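Side-chain contacts in putative fimbrial associated sortase-like protein (PDB 6BWE), which probably acts as a class C sortase, a cysteine transpeptidase that covalently joins pilin subunits into pili through an acyl-thioester intermediate: residues A[71-74]-A[75-78]; A[24-27]-A[28-32]; A[128-132]-A[133-137]. The protein carries 2 engineered substitutions. One frame throughout, in Å; residues are numbered along the deposited sequence. Where two conformers were deposited one is given.

Contact 1 (A[71-74]-A[75-78]); sequences QRAE and RPVI
The ring of P76 touches Q71 through CB and A73 through CD, and around it the loop after helix 59-66 bends into strand 77-83, the first strand of the sortase beta-barrel. No direct hydrogen bond links 71-74 to 75-78, so this loop-to-strand junction illustrates how a chain can be shaped by van der Waals contact, a salt bridge to a residue outside the junction and a water bridge. R75 can be followed outward. Its CB rests 3.5 Å from E74 C. The first torsion keeps CG beside the backbone N and 3.5 Å from E74 O, and the bend at chi2 (-74°) holds CD at the same distance from that oxygen. From there the chain straightens. NE passes the carbonyl oxygen obliquely, and the guanidinium reaches D97, with which NH1 forms a salt bridge. In the conformer given, E74 OE1 is 6.7 Å from R75 NE, not in contact. At the bend itself, P76 CD lies against A73 O at 3.5 Å, while A73 CB makes a looser apolar approach to the same ring carbon. H94 of strand 88-94 also touches this buried proline, and the backbone of I78 pairs with I92, tying the junction to the sheet. Q71 bends at chi2 (-80°) and carries its amide past the ring, NE2 lying 3.6 Å from P76 CB. The same NE2 donates to a water at 3.0 Å, and this water in turn gives a proton to V77 O at 2.7 Å.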
loop_
_atom_site.group_PDB
_atom_site.type_symbol
_atom_site.label_atom_id
_atom_site.label_comp_id
_atom_site.label_asym_id
_atom_site.label_seq_id
_atom_site.Cartn_x
_atom_site.Cartn_y
_atom_site.Cartn_z
ATOM N N GLN A 71 -3.729 -25.246 1.488
ATOM C CA GLN A 71 -3.863 -26.307 0.517
ATOM C C GLN A 71 -3.032 -26.011 -0.763
ATOM O O GLN A 71 -2.910 -26.884 -1.588
ATOM C CB GLN A 71 -5.360 -26.603 0.236
ATOM C CG GLN A 71 -6.193 -25.512 -0.489
ATOM C CD GLN A 71 -6.703 -24.355 0.378
ATOM O OE1 GLN A 71 -6.150 -24.043 1.440
ATOM N NE2 GLN A 71 -7.770 -23.708 -0.087
ATOM N N ARG A 72 -2.476 -24.784 -0.884
ATOM C CA ARG A 72 -1.630 -24.372 -2.009
ATOM C C ARG A 72 -2.312 -24.605 -3.353
ATOM O O ARG A 72 -1.703 -25.148 -4.300
ATOM C CB ARG A 72 -0.290 -25.104 -1.957
ATOM C CG ARG A 72 0.499 -24.827 -0.697
ATOM C CD ARG A 72 1.638 -25.838 -0.561
ATOM N NE ARG A 72 2.921 -25.167 -0.446
ATOM C CZ ARG A 72 4.110 -25.773 -0.508
ATOM N NH1 ARG A 72 4.215 -27.096 -0.693
ATOM N NH2 ARG A 72 5.201 -25.033 -0.382
ATOM N N ALA A 73 -3.582 -24.207 -3.423
ATOM C CA ALA A 73 -4.392 -24.342 -4.634
ATOM C C ALA A 73 -4.189 -23.115 -5.536
ATOM O O ALA A 73 -3.689 -22.058 -5.088
ATOM C CB ALA A 73 -5.846 -24.503 -4.272
ATOM N N GLU A 74 -4.637 -23.235 -6.779
ATOM C CA GLU A 74 -4.479 -22.156 -7.755
ATOM C C GLU A 74 -5.516 -21.027 -7.604
ATOM O O GLU A 74 -5.177 -19.855 -7.775
ATOM C CB GLU A 74 -4.535 -22.724 -9.175
ATOM C CG GLU A 74 -3.462 -23.773 -9.487
ATOM C CD GLU A 74 -2.051 -23.213 -9.560
ATOM O OE1 GLU A 74 -1.867 -22.095 -10.093
ATOM O OE2 GLU A 74 -1.100 -23.903 -9.111
ATOM N N ARG A 75 -6.768 -21.375 -7.325
ATOM C CA ARG A 75 -7.856 -20.369 -7.098
ATOM C C ARG A 75 -8.644 -20.714 -5.849
ATOM O O ARG A 75 -9.862 -20.979 -5.904
ATOM C CB ARG A 75 -8.815 -20.267 -8.291
ATOM C CG ARG A 75 -8.160 -19.816 -9.579
ATOM C CD ARG A 75 -7.855 -18.333 -9.512
ATOM N NE ARG A 75 -7.054 -17.918 -10.653
ATOM C CZ ARG A 75 -6.813 -16.648 -10.992
ATOM N NH1 ARG A 75 -7.308 -15.630 -10.278
ATOM N NH2 ARG A 75 -6.073 -16.396 -12.061
ATOM N N PRO A 76 -7.981 -20.650 -4.700
ATOM C CA PRO A 76 -8.707 -20.979 -3.482
ATOM C C PRO A 76 -9.750 -19.954 -3.101
ATOM O O PRO A 76 -9.575 -18.753 -3.324
ATOM C CB PRO A 76 -7.621 -20.988 -2.429
ATOM C CG PRO A 76 -6.639 -19.994 -2.930
ATOM C CD PRO A 76 -6.588 -20.250 -4.398
ATOM N N VAL A 77 -10.821 -20.443 -2.498
ATOM C CA VAL A 77 -11.757 -19.553 -1.802
ATOM C C VAL A 77 -11.050 -19.121 -0.517
ATOM O O VAL A 77 -10.781 -19.962 0.366
ATOM C CB VAL A 77 -13.062 -20.281 -1.449
ATOM C CG1 VAL A 77 -13.944 -19.361 -0.601
ATOM C CG2 VAL A 77 -13.804 -20.693 -2.724
ATOM N N ILE A 78 -10.743 -17.830 -0.399
ATOM C CA ILE A 78 -9.988 -17.352 0.763
ATOM C C ILE A 78 -10.901 -17.070 1.966
ATOM O O ILE A 78 -10.451 -17.112 3.087
ATOM C CB ILE A 78 -9.061 -16.156 0.465
ATOM C CG1 ILE A 78 -9.795 -14.926 -0.064
ATOM C CG2 ILE A 78 -8.023 -16.570 -0.551
ATOM C CD1 ILE A 78 -8.953 -13.660 -0.062
HETATM O O HOH W 1 -8.527 -21.149 1.378
#

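Contact 2 (A[24-27]-A[28-32]); sequences PAVR and DSVLE
V26 and V30, one turn apart near the start of helix 24-39, meet through V26 CG1 and V30 CG2 at 4.0 Å, an open apolar approach compared with the packing of side chains on the backbone beneath. There V30 CG2 lies 3.2 Å from V26 O, the very carbonyl that accepts V30 N. L31 behaves alike: its N-H reaches R27 O at 2.9 Å in a nearly straight bond (170°). With its CG set beside the backbone N (chi1 -68°), L31 also brings that carbon within 3.3 Å of R27 O. The bond from D28 N to P24 O, at 2.8 Å, is equally firm. V30 and L31 face the protein, where V30 packs on P70 and Q153, and L31 on Q153.

The outer side is looser in its side chains: those of P24, A25, D28 and S29 are exposed. The D28 carboxylate hangs beside the P24 carbonyl, OD2 standing 3.4 Å from P24 O, so the two oxygens can only lie side by side. Main-chain bonding therefore carries most of this contact, with a modest apolar supplement on one flank; the nearby amino end of the helix may partly offset the unfavourable closeness of the D28 carboxylate and P24 O.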
loop_
_atom_site.group_PDB
_atom_site.type_symbol
_atom_site.label_atom_id
_atom_site.label_comp_id
_atom_site.label_asym_id
_atom_site.label_seq_id
_atom_site.Cartn_x
_atom_site.Cartn_y
_atom_site.Cartn_z
ATOM N N PRO A 24 -7.542 -27.260 13.658
ATOM C CA PRO A 24 -7.283 -25.992 14.376
ATOM C C PRO A 24 -5.816 -25.507 14.290
ATOM O O PRO A 24 -5.610 -24.302 14.132
ATOM C CB PRO A 24 -7.678 -26.305 15.829
ATOM C CG PRO A 24 -8.607 -27.471 15.746
ATOM C CD PRO A 24 -8.211 -28.263 14.526
ATOM N N ALA A 25 -4.839 -26.422 14.348
ATOM C CA ALA A 25 -3.408 -26.076 14.252
ATOM C C ALA A 25 -3.127 -25.352 12.949
ATOM O O ALA A 25 -2.505 -24.291 12.957
ATOM C CB ALA A 25 -2.513 -27.300 14.331
ATOM N N VAL A 26 -3.588 -25.936 11.840
ATOM C CA VAL A 26 -3.358 -25.333 10.531
ATOM C C VAL A 26 -4.133 -24.015 10.404
ATOM O O VAL A 26 -3.546 -22.979 10.041
ATOM C CB VAL A 26 -3.652 -26.309 9.364
ATOM C CG1 VAL A 26 -3.540 -25.602 8.010
ATOM C CG2 VAL A 26 -2.683 -27.482 9.420
ATOM N N ARG A 27 -5.417 -24.029 10.729
ATOM C CA ARG A 27 -6.252 -22.806 10.636
ATOM C C ARG A 27 -5.644 -21.652 11.461
ATOM O O ARG A 27 -5.494 -20.552 10.937
ATOM C CB ARG A 27 -7.687 -23.049 11.074
ATOM C CG ARG A 27 -8.505 -23.803 10.040
ATOM C CD ARG A 27 -9.770 -24.377 10.625
ATOM N NE ARG A 27 -10.677 -24.722 9.542
ATOM C CZ ARG A 27 -11.946 -25.082 9.725
ATOM N NH1 ARG A 27 -12.443 -25.191 10.953
ATOM N NH2 ARG A 27 -12.715 -25.333 8.693
ATOM N N ASP A 28 -5.267 -21.932 12.710
ATOM C CA ASP A 28 -4.572 -20.941 13.582
ATOM C C ASP A 28 -3.303 -20.382 12.953
ATOM O O ASP A 28 -3.108 -19.170 12.959
ATOM C CB ASP A 28 -4.243 -21.514 14.963
ATOM C CG ASP A 28 -5.470 -21.711 15.828
ATOM O OD1 ASP A 28 -6.567 -21.233 15.444
ATOM O OD2 ASP A 28 -5.326 -22.349 16.907
ATOM N N SER A 29 -2.479 -21.251 12.369
ATOM C CA SER A 29 -1.228 -20.816 11.742
ATOM C C SER A 29 -1.479 -19.944 10.496
ATOM O O SER A 29 -0.786 -18.948 10.281
ATOM C CB SER A 29 -0.321 -22.032 11.431
ATOM O OG SER A 29 0.694 -21.710 10.496
ATOM N N VAL A 30 -2.475 -20.319 9.701
ATOM C CA VAL A 30 -2.846 -19.582 8.496
ATOM C C VAL A 30 -3.395 -18.183 8.858
ATOM O O VAL A 30 -3.035 -17.167 8.236
ATOM C CB VAL A 30 -3.846 -20.398 7.670
ATOM C CG1 VAL A 30 -4.419 -19.598 6.513
ATOM C CG2 VAL A 30 -3.203 -21.672 7.139
ATOM N N LEU A 31 -4.259 -18.126 9.866
ATOM C CA LEU A 31 -4.745 -16.836 10.363
ATOM C C LEU A 31 -3.617 -15.936 10.874
ATOM O O LEU A 31 -3.579 -14.723 10.532
ATOM C CB LEU A 31 -5.804 -17.038 11.436
ATOM C CG LEU A 31 -7.126 -17.635 10.942
ATOM C CD1 LEU A 31 -8.003 -18.033 12.150
ATOM C CD2 LEU A 31 -7.876 -16.675 10.004
ATOM N N GLU A 32 -2.705 -16.485 11.679
ATOM C CA GLU A 32 -1.572 -15.741 12.157
ATOM C C GLU A 32 -0.716 -15.245 10.994
ATOM O O GLU A 32 -0.287 -14.094 10.973
ATOM C CB GLU A 32 -0.728 -16.577 13.136
ATOM C CG GLU A 32 -1.216 -16.453 14.578
ATOM C CD GLU A 32 -0.988 -15.041 15.131
ATOM O OE1 GLU A 32 0.199 -14.660 15.350
ATOM O OE2 GLU A 32 -1.985 -14.287 15.300
#

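Contact 3 (A[128-132]-A[133-137]); sequences SGLAN and ATLFD
A type I turn from L130 to A133 and a type II' turn from T134 to D137, with L135 at phi 52°, fold this loop back on itself until S128 CA and D137 CA are 4.3 Å apart. The first turn is closed by A133 N, which meets L130 O at 3.1 Å from well above the carbonyl plane. Across the neck, G129 N points almost exactly at D137 OD1, 2.8 Å away and nearly along the C-O axis of the carboxylate. One water lies 2.6 Å from D137 OD2 and 2.5 Å from L130 O; a second takes the N-H of L130 and is within bonding distance of D137 OD1 and A133 O. Both have more acceptors around them than protons to give. On one flank, L130 CD2 and L135 CD1 touch at 4.0 Å; the L130 side chain also comes within about 3 Å of H127, the predicted catalytic proton donor/acceptor. S128 OG has a weak, unsettled hydrogen bond to F136 O, T188 OG1 being its stronger partner, while S128 N is hydrogen-bonded to OD of C189, present here as S-hydroxycysteine. D137 and a water thus take the N-H groups of G129 and L130, which probably helps fix the loop that follows H127.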
loop_
_atom_site.group_PDB
_atom_site.type_symbol
_atom_site.label_atom_id
_atom_site.label_comp_id
_atom_site.label_asym_id
_atom_site.label_seq_id
_atom_site.Cartn_x
_atom_site.Cartn_y
_atom_site.Cartn_z
ATOM N N SER A 128 -22.107 -6.057 -10.486
ATOM C CA SER A 128 -23.540 -5.889 -10.620
ATOM C C SER A 128 -23.883 -5.891 -12.116
ATOM O O SER A 128 -23.142 -5.314 -12.935
ATOM C CB SER A 128 -23.959 -4.548 -10.028
ATOM O OG SER A 128 -23.920 -4.599 -8.638
ATOM N N GLY A 129 -24.994 -6.550 -12.458
ATOM C CA GLY A 129 -25.529 -6.535 -13.831
ATOM C C GLY A 129 -25.307 -7.751 -14.707
ATOM O O GLY A 129 -25.957 -7.868 -15.752
ATOM N N LEU A 130 -24.423 -8.661 -14.300
ATOM C CA LEU A 130 -24.114 -9.845 -15.099
ATOM C C LEU A 130 -25.345 -10.744 -15.134
ATOM O O LEU A 130 -25.809 -11.195 -14.093
ATOM C CB LEU A 130 -22.911 -10.601 -14.541
ATOM C CG LEU A 130 -21.523 -10.056 -14.894
ATOM C CD1 LEU A 130 -21.309 -8.588 -14.536
ATOM C CD2 LEU A 130 -20.488 -10.920 -14.195
ATOM N N ALA A 131 -25.861 -10.992 -16.336
ATOM C CA ALA A 131 -27.158 -11.636 -16.522
ATOM C C ALA A 131 -27.271 -13.031 -15.940
ATOM O O ALA A 131 -28.338 -13.399 -15.449
ATOM C CB ALA A 131 -27.514 -11.654 -18.004
ATOM N N ASN A 132 -26.186 -13.806 -15.965
ATOM C CA ASN A 132 -26.243 -15.173 -15.432
ATOM C C ASN A 132 -25.925 -15.313 -13.913
ATOM O O ASN A 132 -26.003 -16.415 -13.371
ATOM C CB ASN A 132 -25.402 -16.126 -16.315
ATOM C CG ASN A 132 -23.933 -16.201 -15.912
ATOM O OD1 ASN A 132 -23.416 -15.353 -15.183
ATOM N ND2 ASN A 132 -23.250 -17.226 -16.411
ATOM N N ALA A 133 -25.606 -14.215 -13.221
ATOM C CA ALA A 133 -25.166 -14.318 -11.820
ATOM C C ALA A 133 -25.509 -13.081 -10.993
ATOM O O ALA A 133 -25.155 -11.963 -11.369
ATOM C CB ALA A 133 -23.668 -14.582 -11.775
ATOM N N THR A 134 -26.155 -13.284 -9.851
ATOM C CA THR A 134 -26.662 -12.153 -9.058
ATOM C C THR A 134 -25.489 -11.340 -8.477
ATOM O O THR A 134 -25.428 -10.101 -8.635
ATOM C CB THR A 134 -27.642 -12.635 -7.965
ATOM O OG1 THR A 134 -28.822 -13.117 -8.613
ATOM C CG2 THR A 134 -28.057 -11.506 -6.997
ATOM N N LEU A 135 -24.559 -12.052 -7.854
ATOM C CA LEU A 135 -23.353 -11.434 -7.300
ATOM C C LEU A 135 -23.692 -10.242 -6.368
ATOM O O LEU A 135 -24.390 -10.451 -5.368
ATOM C CB LEU A 135 -22.308 -11.124 -8.404
ATOM C CG LEU A 135 -21.777 -12.378 -9.090
ATOM C CD1 LEU A 135 -21.094 -12.011 -10.393
ATOM C CD2 LEU A 135 -20.814 -13.155 -8.172
ATOM N N PHE A 136 -23.240 -9.032 -6.672
ATOM C CA PHE A 136 -23.546 -7.868 -5.845
ATOM C C PHE A 136 -24.682 -7.011 -6.449
ATOM O O PHE A 136 -24.800 -5.817 -6.123
ATOM C CB PHE A 136 -22.265 -7.028 -5.616
ATOM C CG PHE A 136 -21.461 -7.360 -4.381
ATOM C CD1 PHE A 136 -21.871 -8.256 -3.406
ATOM C CD2 PHE A 136 -20.260 -6.702 -4.179
ATOM C CE1 PHE A 136 -21.121 -8.473 -2.270
ATOM C CE2 PHE A 136 -19.508 -6.936 -3.018
ATOM C CZ PHE A 136 -19.952 -7.813 -2.071
ATOM N N ASP A 137 -25.540 -7.607 -7.291
ATOM C CA ASP A 137 -26.672 -6.881 -7.911
ATOM C C ASP A 137 -27.460 -6.058 -6.875
ATOM O O ASP A 137 -27.934 -4.981 -7.185
ATOM C CB ASP A 137 -27.707 -7.840 -8.493
ATOM C CG ASP A 137 -27.360 -8.388 -9.843
ATOM O OD1 ASP A 137 -26.337 -8.019 -10.447
ATOM O OD2 ASP A 137 -28.163 -9.276 -10.281
HETATM O O HOH W 2 -24.066 -9.322 -11.460
HETATM O O HOH W 3 -27.429 -9.853 -12.702
#

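Along the chain the order is contact 2, contact 1, contact 3, each closing before the next opens. Contacts 1 and 2 are neighbours on the surface, their centres 15 Å apart and nearest atoms about 7 Å apart; V30 on P70 joins helix 24-39 to the loop entering strand 77-83, and Q71 touches V21 just before that helix. Contact 3, in the loop between strands 123-125 and 147-152, lies beside the predicted active site, its centre about 23 Å and 33 Å from those of contacts 1 and 2. The amino-terminal helix and the loop after the predicted active-site H127 thus occupy opposite sides of this sortase portion of a longer membrane protein.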